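Local coordinates for protein ABC sugar (Ribose) transporter, periplasmic substrate-binding subunit (Rhodobacter sphaeroides, PDB 3L49) that probably binds a sugar in the periplasm as the substrate-capturing subunit of an ABC transporter, at residues Glu67-Leu75 against Gly133-Lys141; Gly193-Ile204 against Ile218-Phe229. All coordinates share one frame; numbering follows the deposited sequence.

From the N terminus, the chain first passes through 67-75, where strand 64-68 hands over to helix 72-84, and contact 1 closes a loop of 57 intervening residues when 133-141 returns to meet it. Contact 2 opens later and closes a much shorter loop, 13 residues between 193-204 and 218-229. The two lie in series and neither encloses nor crosses the other. Contact 1 joins loops of the two lobes expected of a periplasmic binding protein, whereas contact 2 pairs neighbouring strands within the second lobe. The Cys-140 to Cys-198 disulfide fastens 133-141 to 193-204, and the rings of Phe-134 and Trp-199 meet beside it.

Contact 1. Residues Glu67-Leu75 against Gly133-Lys141; sequences EQLGNLDVL and GFYSVPVCK
Ser-136 OG donates a hydrogen bond to Asn-71 OD1 at 2.7 Å, and this is the one hydrogen bond between 67-75 and 133-141. The hydroxyl does not lie on a lone pair: it sits above the plane of the amide carbonyl, 57° out of it, with a C=O...donor angle of 98°, so it comes over the carbonyl rather than from its end. Asn-71 ND2 packs against Val-137 CG2 at 3.8 Å, and the two side chains cross at about a right angle. Val-137 spreads its two methyls along the facing loop. CG1, anti to the backbone N (chi1 -176°), reaches Leu-69 CD2 at 3.8 Å, while CG2 also comes within 3.9 Å of Gly-70 O. Farther along, Leu-72 CG rests against Pro-138 CG at 4.1 Å. With an alanine in place of Asn-71 the Ser-136 hydroxyl would probably lose this acceptor, and a gap would be likely to open beside Val-137 CG2. Ser-136 is held in a type I turn from Phe-134 to Val-137, closed by the Val-137 N to Phe-134 O bond of 2.9 Å. Asn-71 and Val-137 occupy N-cap positions, though the Asn-71 side chain makes no capping bond and turns to Ser-136 instead; the starts of helices 72-84 and 138-152 thus meet where the two lobes expected of this fold adjoin. Leu-69 also has its side chain about 4 Å from a bound molecule of unknown identity. Around the contact, Leu-69 packs on Trp-19 and Asp-20 of helix 18-33, and Asn-71 on Asp-47 of helix 47-60. Strand 64-68 feeds helix 72-84 on one side of the junction, and the turn at 134-137 leads into helix 138-152 on the other.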
loop_
_atom_site.group_PDB
_atom_site.type_symbol
_atom_site.label_atom_id
_atom_site.label_comp_id
_atom_site.label_asym_id
_atom_site.label_seq_id
_atom_site.Cartn_x
_atom_site.Cartn_y
_atom_site.Cartn_z
ATOM N N GLU A 67 3.786 -6.007 -13.008
ATOM C CA GLU A 67 4.433 -4.884 -12.358
ATOM C C GLU A 67 3.840 -4.711 -10.955
ATOM O O GLU A 67 2.629 -4.722 -10.788
ATOM C CB GLU A 67 4.242 -3.626 -13.214
ATOM C CG GLU A 67 5.255 -2.510 -12.976
ATOM C CD GLU A 67 5.057 -1.798 -11.651
ATOM O OE1 GLU A 67 3.894 -1.631 -11.225
ATOM O OE2 GLU A 67 6.070 -1.423 -11.030
ATOM N N GLN A 68 4.690 -4.520 -9.951
ATOM C CA GLN A 68 4.207 -4.315 -8.582
ATOM C C GLN A 68 4.649 -2.983 -7.973
ATOM O O GLN A 68 5.841 -2.727 -7.825
ATOM C CB GLN A 68 4.643 -5.480 -7.701
ATOM C CG GLN A 68 4.364 -5.308 -6.230
ATOM C CD GLN A 68 4.707 -6.549 -5.443
ATOM O OE1 GLN A 68 4.479 -7.666 -5.902
ATOM N NE2 GLN A 68 5.266 -6.363 -4.248
ATOM N N LEU A 69 3.666 -2.147 -7.636
ATOM C CA LEU A 69 3.857 -0.850 -6.950
ATOM C C LEU A 69 4.807 0.134 -7.635
ATOM O O LEU A 69 5.148 -0.028 -8.801
ATOM C CB LEU A 69 4.231 -1.051 -5.475
ATOM C CG LEU A 69 3.073 -1.511 -4.589
ATOM C CD1 LEU A 69 3.588 -2.299 -3.405
ATOM C CD2 LEU A 69 2.213 -0.321 -4.136
ATOM N N GLY A 70 5.220 1.165 -6.903
ATOM C CA GLY A 70 6.099 2.179 -7.461
ATOM C C GLY A 70 5.365 3.414 -7.936
ATOM O O GLY A 70 4.133 3.476 -7.894
ATOM N N ASN A 71 6.137 4.398 -8.389
ATOM C CA ASN A 71 5.598 5.663 -8.875
ATOM C C ASN A 71 5.147 5.559 -10.318
ATOM O O ASN A 71 5.939 5.210 -11.198
ATOM C CB ASN A 71 6.635 6.774 -8.729
ATOM C CG ASN A 71 6.609 7.428 -7.360
ATOM O OD1 ASN A 71 6.795 8.636 -7.256
ATOM N ND2 ASN A 71 6.377 6.644 -6.307
ATOM N N LEU A 72 3.869 5.870 -10.539
ATOM C CA LEU A 72 3.224 5.758 -11.851
ATOM C C LEU A 72 3.823 6.724 -12.875
ATOM O O LEU A 72 4.078 6.338 -14.019
ATOM C CB LEU A 72 1.712 6.020 -11.729
ATOM C CG LEU A 72 0.675 5.185 -12.500
ATOM C CD1 LEU A 72 -0.451 6.087 -13.000
ATOM C CD2 LEU A 72 1.259 4.379 -13.661
ATOM N N ASP A 73 4.045 7.966 -12.449
ATOM C CA ASP A 73 4.548 9.029 -13.324
ATOM C C ASP A 73 5.909 8.692 -13.923
ATOM O O ASP A 73 6.159 8.984 -15.093
ATOM C CB ASP A 73 4.574 10.387 -12.599
ATOM C CG ASP A 73 5.437 10.381 -11.333
ATOM O OD1 ASP A 73 5.596 9.314 -10.694
ATOM O OD2 ASP A 73 5.953 11.464 -10.976
ATOM N N VAL A 74 6.763 8.053 -13.122
ATOM C CA VAL A 74 8.069 7.591 -13.575
ATOM C C VAL A 74 7.908 6.410 -14.538
ATOM O O VAL A 74 8.552 6.362 -15.596
ATOM C CB VAL A 74 8.988 7.194 -12.381
ATOM C CG1 VAL A 74 10.414 6.922 -12.860
ATOM C CG2 VAL A 74 8.998 8.285 -11.310
ATOM N N LEU A 75 7.031 5.479 -14.171
ATOM C CA LEU A 75 6.834 4.238 -14.920
ATOM C C LEU A 75 6.131 4.398 -16.265
ATOM O O LEU A 75 6.467 3.683 -17.211
ATOM C CB LEU A 75 6.092 3.210 -14.057
ATOM C CG LEU A 75 6.849 2.138 -13.255
ATOM C CD1 LEU A 75 8.341 2.429 -13.042
ATOM C CD2 LEU A 75 6.138 1.911 -11.929
ATOM N N GLY A 133 3.293 11.099 1.987
ATOM C CA GLY A 133 4.530 11.140 1.223
ATOM C C GLY A 133 4.569 10.192 0.043
ATOM O O GLY A 133 5.612 10.050 -0.611
ATOM N N PHE A 134 3.439 9.549 -0.238
ATOM C CA PHE A 134 3.383 8.503 -1.264
ATOM C C PHE A 134 2.190 8.646 -2.201
ATOM O O PHE A 134 1.755 7.666 -2.804
ATOM C CB PHE A 134 3.401 7.112 -0.610
ATOM C CG PHE A 134 4.751 6.712 -0.077
ATOM C CD1 PHE A 134 5.054 6.865 1.274
ATOM C CD2 PHE A 134 5.727 6.196 -0.933
ATOM C CE1 PHE A 134 6.312 6.501 1.769
ATOM C CE2 PHE A 134 6.984 5.827 -0.451
ATOM C CZ PHE A 134 7.279 5.981 0.903
ATOM N N TYR A 135 1.701 9.879 -2.345
ATOM C CA TYR A 135 0.525 10.204 -3.162
ATOM C C TYR A 135 0.643 9.844 -4.647
ATOM O O TYR A 135 -0.364 9.580 -5.300
ATOM C CB TYR A 135 0.161 11.681 -3.000
ATOM C CG TYR A 135 -1.231 12.018 -3.473
ATOM C CD1 TYR A 135 -2.345 11.704 -2.691
ATOM C CD2 TYR A 135 -1.440 12.645 -4.707
ATOM C CE1 TYR A 135 -3.630 12.011 -3.123
ATOM C CE2 TYR A 135 -2.726 12.959 -5.148
ATOM C CZ TYR A 135 -3.813 12.642 -4.346
ATOM O OH TYR A 135 -5.086 12.934 -4.765
ATOM N N SER A 136 1.866 9.807 -5.167
ATOM C CA SER A 136 2.136 9.351 -6.541
ATOM C C SER A 136 1.978 7.830 -6.746
ATOM O O SER A 136 2.092 7.329 -7.876
ATOM C CB SER A 136 3.540 9.777 -6.954
ATOM O OG SER A 136 4.488 9.279 -6.028
ATOM N N VAL A 137 1.750 7.100 -5.655
ATOM C CA VAL A 137 1.386 5.690 -5.720
ATOM C C VAL A 137 -0.145 5.631 -5.741
ATOM O O VAL A 137 -0.788 6.145 -4.820
ATOM C CB VAL A 137 1.959 4.905 -4.513
ATOM C CG1 VAL A 137 1.660 3.424 -4.622
ATOM C CG2 VAL A 137 3.448 5.126 -4.413
ATOM N N PRO A 138 -0.729 5.046 -6.811
ATOM C CA PRO A 138 -2.179 4.919 -7.038
ATOM C C PRO A 138 -3.038 4.560 -5.815
ATOM O O PRO A 138 -4.020 5.257 -5.549
ATOM C CB PRO A 138 -2.265 3.823 -8.105
ATOM C CG PRO A 138 -1.039 4.021 -8.909
ATOM C CD PRO A 138 0.033 4.480 -7.942
ATOM N N VAL A 139 -2.669 3.508 -5.079
ATOM C CA VAL A 139 -3.457 3.071 -3.914
ATOM C C VAL A 139 -3.444 4.073 -2.755
ATOM O O VAL A 139 -4.438 4.232 -2.051
ATOM C CB VAL A 139 -3.093 1.642 -3.428
ATOM C CG1 VAL A 139 -3.249 0.652 -4.564
ATOM C CG2 VAL A 139 -1.672 1.568 -2.835
ATOM N N CYS A 140 -2.341 4.792 -2.599
ATOM C CA CYS A 140 -2.241 5.810 -1.566
ATOM C C CYS A 140 -2.974 7.082 -1.964
ATOM O O CYS A 140 -3.423 7.841 -1.105
ATOM C CB CYS A 140 -0.773 6.096 -1.245
ATOM S SG CYS A 140 -0.018 4.847 -0.166
ATOM N N LYS A 141 -3.081 7.305 -3.272
ATOM C CA LYS A 141 -3.879 8.397 -3.837
ATOM C C LYS A 141 -5.348 8.186 -3.494
ATOM O O LYS A 141 -6.025 9.118 -3.054
ATOM C CB LYS A 141 -3.680 8.447 -5.358
ATOM C CG LYS A 141 -4.121 9.727 -6.053
ATOM C CD LYS A 141 -5.464 9.576 -6.742
ATOM C CE LYS A 141 -5.761 10.769 -7.626
ATOM N NZ LYS A 141 -4.992 10.683 -8.897
#

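Contact 2. Residues Gly193-Ile204 against Ile218-Phe229; sequences GAIWACWDVPMI and IRTYGVDGSPEF
The Phe-229 ring lies obliquely against Asp-200 and Met-203. Asp-200 OD1 stands 3.1 Å from Phe-229 CD2, the carboxylate and ring planes 52° apart. Met-203 CB is 3.5 Å from Phe-229 CE1. Thr-220 O lies in the plane of this ring, at its edge. The Tyr-221 ring has Ile-195 O at its edge and Ala-194 CB placed obliquely; its hydroxyl is hydrogen-bonded to Asp-121. One face of the Trp-199 indole carries Pro-202 CD and Val-201 N, both toward the rim, and NE1 is hydrogen-bonded to Asp-166. Strands 194-197 and 219-222 run parallel, joined through helix 200-212 as a beta-alpha-beta crossover of the periplasmic binding protein fold. Tyr-221 N donates to Ile-195 O at 2.8 Å, almost in line with the carbonyl. Asp-200 OD2 is gripped by the Ser-226 N-H, and weakly by Gly-225 N and Ser-226 OG; the modelled 2.5 Å from Ser-226 N to OD2 is doubtfully short and no measure of strength. Its OD1 is buried without a polar partner. Ile-204, CG1 anti to the carbonyl carbon (chi1 -66°), brings CD1 to 3.7 Å from Glu-228 CD. The side chain of Asp-224 lies about 3 Å from a bound unidentified molecule, probably from the crystallisation liquor.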
loop_
_atom_site.group_PDB
_atom_site.type_symbol
_atom_site.label_atom_id
_atom_site.label_comp_id
_atom_site.label_asym_id
_atom_site.label_seq_id
_atom_site.Cartn_x
_atom_site.Cartn_y
_atom_site.Cartn_z
ATOM N N GLY A 193 -5.453 14.572 17.878
ATOM C CA GLY A 193 -6.263 13.468 18.375
ATOM C C GLY A 193 -6.151 12.200 17.573
ATOM O O GLY A 193 -6.586 11.139 18.024
ATOM N N ALA A 194 -5.564 12.307 16.386
ATOM C CA ALA A 194 -5.433 11.159 15.492
ATOM C C ALA A 194 -4.231 11.310 14.581
ATOM O O ALA A 194 -3.803 12.424 14.288
ATOM C CB ALA A 194 -6.701 10.980 14.662
ATOM N N ILE A 195 -3.679 10.180 14.143
ATOM C CA ILE A 195 -2.610 10.180 13.147
ATOM C C ILE A 195 -2.943 9.168 12.050
ATOM O O ILE A 195 -3.302 8.021 12.336
ATOM C CB ILE A 195 -1.194 9.905 13.762
ATOM C CG1 ILE A 195 -0.906 10.833 14.946
ATOM C CG2 ILE A 195 -0.097 10.069 12.716
ATOM C CD1 ILE A 195 0.498 10.681 15.571
ATOM N N TRP A 196 -2.823 9.612 10.802
ATOM C CA TRP A 196 -3.178 8.818 9.633
ATOM C C TRP A 196 -1.980 8.621 8.682
ATOM O O TRP A 196 -1.172 9.537 8.482
ATOM C CB TRP A 196 -4.345 9.509 8.887
ATOM C CG TRP A 196 -4.833 8.759 7.681
ATOM C CD1 TRP A 196 -5.823 7.823 7.647
ATOM C CD2 TRP A 196 -4.334 8.861 6.339
ATOM N NE1 TRP A 196 -5.974 7.335 6.375
ATOM C CE2 TRP A 196 -5.072 7.953 5.550
ATOM C CE3 TRP A 196 -3.333 9.626 5.729
ATOM C CZ2 TRP A 196 -4.845 7.794 4.179
ATOM C CZ3 TRP A 196 -3.102 9.460 4.364
ATOM C CH2 TRP A 196 -3.855 8.551 3.609
ATOM N N ALA A 197 -1.890 7.430 8.088
ATOM C CA ALA A 197 -1.039 7.187 6.908
ATOM C C ALA A 197 -1.704 6.191 5.954
ATOM O O ALA A 197 -2.589 5.434 6.359
ATOM C CB ALA A 197 0.342 6.706 7.306
ATOM N N CYS A 198 -1.269 6.184 4.693
ATOM C CA CYS A 198 -1.852 5.295 3.683
ATOM C C CYS A 198 -1.294 3.876 3.807
ATOM O O CYS A 198 -1.704 2.967 3.080
ATOM C CB CYS A 198 -1.651 5.842 2.259
ATOM S SG CYS A 198 0.066 5.786 1.646
ATOM N N TRP A 199 -0.366 3.696 4.743
ATOM C CA TRP A 199 0.207 2.385 5.031
ATOM C C TRP A 199 0.700 2.256 6.473
ATOM O O TRP A 199 0.895 3.256 7.162
ATOM C CB TRP A 199 1.280 1.984 3.996
ATOM C CG TRP A 199 2.529 2.828 3.973
ATOM C CD1 TRP A 199 2.611 4.187 3.923
ATOM C CD2 TRP A 199 3.876 2.349 3.963
ATOM N NE1 TRP A 199 3.919 4.586 3.909
ATOM C CE2 TRP A 199 4.721 3.478 3.924
ATOM C CE3 TRP A 199 4.451 1.076 3.986
ATOM C CZ2 TRP A 199 6.111 3.372 3.915
ATOM C CZ3 TRP A 199 5.837 0.970 3.970
ATOM C CH2 TRP A 199 6.647 2.111 3.948
ATOM N N ASP A 200 0.877 1.002 6.889
ATOM C CA ASP A 200 1.171 0.553 8.265
ATOM C C ASP A 200 2.458 1.035 8.903
ATOM O O ASP A 200 2.477 1.424 10.075
ATOM C CB ASP A 200 1.312 -0.971 8.253
ATOM C CG ASP A 200 0.142 -1.663 8.846
ATOM O OD1 ASP A 200 -0.607 -1.009 9.593
ATOM O OD2 ASP A 200 -0.016 -2.864 8.569
ATOM N N VAL A 201 3.534 0.918 8.128
ATOM C CA VAL A 201 4.903 1.002 8.627
ATOM C C VAL A 201 5.235 2.317 9.370
ATOM O O VAL A 201 5.731 2.243 10.496
ATOM C CB VAL A 201 5.938 0.548 7.532
ATOM C CG1 VAL A 201 7.370 0.676 7.999
ATOM C CG2 VAL A 201 5.662 -0.902 7.124
ATOM N N PRO A 202 4.902 3.504 8.796
ATOM C CA PRO A 202 5.117 4.723 9.598
ATOM C C PRO A 202 4.288 4.796 10.885
ATOM O O PRO A 202 4.715 5.416 11.862
ATOM C CB PRO A 202 4.711 5.863 8.645
ATOM C CG PRO A 202 3.870 5.222 7.607
ATOM C CD PRO A 202 4.365 3.825 7.457
ATOM N N MET A 203 3.121 4.158 10.895
ATOM C CA MET A 203 2.267 4.176 12.079
ATOM C C MET A 203 2.836 3.340 13.219
ATOM O O MET A 203 2.509 3.583 14.379
ATOM C CB MET A 203 0.817 3.798 11.733
ATOM C CG MET A 203 0.091 4.797 10.824
ATOM S SD MET A 203 0.024 6.484 11.473
ATOM C CE MET A 203 1.456 7.264 10.745
ATOM N N ILE A 204 3.700 2.376 12.886
ATOM C CA ILE A 204 4.445 1.613 13.895
ATOM C C ILE A 204 5.343 2.561 14.696
ATOM O O ILE A 204 5.359 2.517 15.924
ATOM C CB ILE A 204 5.260 0.448 13.273
ATOM C CG1 ILE A 204 4.321 -0.602 12.672
ATOM C CG2 ILE A 204 6.140 -0.234 14.328
ATOM C CD1 ILE A 204 4.959 -1.462 11.576
ATOM N N ILE A 218 -4.285 9.871 22.007
ATOM C CA ILE A 218 -4.202 9.962 20.553
ATOM C C ILE A 218 -4.153 8.547 19.988
ATOM O O ILE A 218 -3.518 7.676 20.574
ATOM C CB ILE A 218 -2.962 10.777 20.105
ATOM C CG1 ILE A 218 -3.007 12.184 20.713
ATOM C CG2 ILE A 218 -2.849 10.837 18.572
ATOM C CD1 ILE A 218 -1.723 12.965 20.594
ATOM N N ARG A 219 -4.851 8.318 18.877
ATOM C CA ARG A 219 -4.848 7.011 18.234
ATOM C C ARG A 219 -4.278 7.096 16.822
ATOM O O ARG A 219 -4.400 8.122 16.155
ATOM C CB ARG A 219 -6.251 6.388 18.238
ATOM C CG ARG A 219 -6.806 6.045 19.630
ATOM C CD ARG A 219 -6.124 4.826 20.251
ATOM N NE ARG A 219 -6.728 4.434 21.527
ATOM C CZ ARG A 219 -6.214 4.690 22.729
ATOM N NH1 ARG A 219 -5.065 5.342 22.855
ATOM N NH2 ARG A 219 -6.853 4.283 23.815
ATOM N N THR A 220 -3.627 6.021 16.379
ATOM C CA THR A 220 -3.047 5.970 15.025
ATOM C C THR A 220 -3.817 5.019 14.114
ATOM O O THR A 220 -4.394 4.034 14.577
ATOM C CB THR A 220 -1.554 5.552 15.011
ATOM O OG1 THR A 220 -1.424 4.198 15.463
ATOM C CG2 THR A 220 -0.698 6.491 15.866
ATOM N N TYR A 221 -3.817 5.322 12.815
ATOM C CA TYR A 221 -4.592 4.578 11.826
ATOM C C TYR A 221 -3.792 4.379 10.560
ATOM O O TYR A 221 -3.216 5.328 10.031
ATOM C CB TYR A 221 -5.899 5.318 11.500
ATOM C CG TYR A 221 -6.766 5.531 12.716
ATOM C CD1 TYR A 221 -6.581 6.641 13.533
ATOM C CD2 TYR A 221 -7.734 4.596 13.078
ATOM C CE1 TYR A 221 -7.334 6.825 14.671
ATOM C CE2 TYR A 221 -8.501 4.771 14.218
ATOM C CZ TYR A 221 -8.297 5.897 15.000
ATOM O OH TYR A 221 -9.037 6.102 16.124
ATOM N N GLY A 222 -3.776 3.148 10.059
ATOM C CA GLY A 222 -3.047 2.846 8.831
ATOM C C GLY A 222 -3.617 1.648 8.114
ATOM O O GLY A 222 -4.654 1.119 8.506
ATOM N N VAL A 223 -2.919 1.217 7.067
ATOM C CA VAL A 223 -3.404 0.187 6.155
ATOM C C VAL A 223 -2.295 -0.823 5.910
ATOM O O VAL A 223 -1.159 -0.420 5.714
ATOM C CB VAL A 223 -3.793 0.806 4.784
ATOM C CG1 VAL A 223 -4.025 -0.283 3.726
ATOM C CG2 VAL A 223 -5.012 1.728 4.896
ATOM N N ASP A 224 -2.633 -2.115 5.978
ATOM C CA ASP A 224 -1.868 -3.260 5.416
ATOM C C ASP A 224 -2.067 -4.515 6.227
ATOM O O ASP A 224 -2.353 -5.570 5.674
ATOM C CB ASP A 224 -0.359 -3.018 5.249
ATOM C CG ASP A 224 -0.014 -2.379 3.919
ATOM O OD1 ASP A 224 -0.944 -2.139 3.123
ATOM O OD2 ASP A 224 1.179 -2.095 3.687
ATOM N N GLY A 225 -1.905 -4.395 7.538
ATOM C CA GLY A 225 -1.988 -5.545 8.420
ATOM C C GLY A 225 -0.638 -6.187 8.695
ATOM O O GLY A 225 -0.555 -7.408 8.869
ATOM N N SER A 226 0.415 -5.368 8.731
ATOM C CA SER A 226 1.759 -5.825 9.111
ATOM C C SER A 226 1.724 -6.304 10.561
ATOM O O SER A 226 1.179 -5.601 11.421
ATOM C CB SER A 226 2.797 -4.705 8.933
ATOM O OG SER A 226 2.742 -3.762 9.992
ATOM N N PRO A 227 2.284 -7.510 10.829
ATOM C CA PRO A 227 2.178 -8.205 12.122
ATOM C C PRO A 227 2.437 -7.338 13.357
ATOM O O PRO A 227 1.734 -7.487 14.355
ATOM C CB PRO A 227 3.229 -9.310 12.006
ATOM C CG PRO A 227 3.249 -9.625 10.559
ATOM C CD PRO A 227 3.070 -8.304 9.863
ATOM N N GLU A 228 3.414 -6.433 13.267
ATOM C CA GLU A 228 3.716 -5.482 14.348
ATOM C C GLU A 228 2.609 -4.459 14.618
ATOM O O GLU A 228 2.342 -4.139 15.773
ATOM C CB GLU A 228 5.073 -4.789 14.137
ATOM C CG GLU A 228 5.708 -4.998 12.748
ATOM C CD GLU A 228 7.059 -4.292 12.568
ATOM O OE1 GLU A 228 7.615 -4.355 11.446
ATOM O OE2 GLU A 228 7.561 -3.672 13.537
ATOM N N PHE A 229 1.955 -3.958 13.572
ATOM C CA PHE A 229 0.867 -3.001 13.789
ATOM C C PHE A 229 -0.449 -3.646 14.250
ATOM O O PHE A 229 -1.149 -3.092 15.097
ATOM C CB PHE A 229 0.652 -2.068 12.593
ATOM C CG PHE A 229 -0.132 -0.827 12.940
ATOM C CD1 PHE A 229 0.451 0.197 13.687
ATOM C CD2 PHE A 229 -1.462 -0.690 12.545
ATOM C CE1 PHE A 229 -0.277 1.341 14.023
ATOM C CE2 PHE A 229 -2.193 0.448 12.866
ATOM C CZ PHE A 229 -1.603 1.467 13.608
#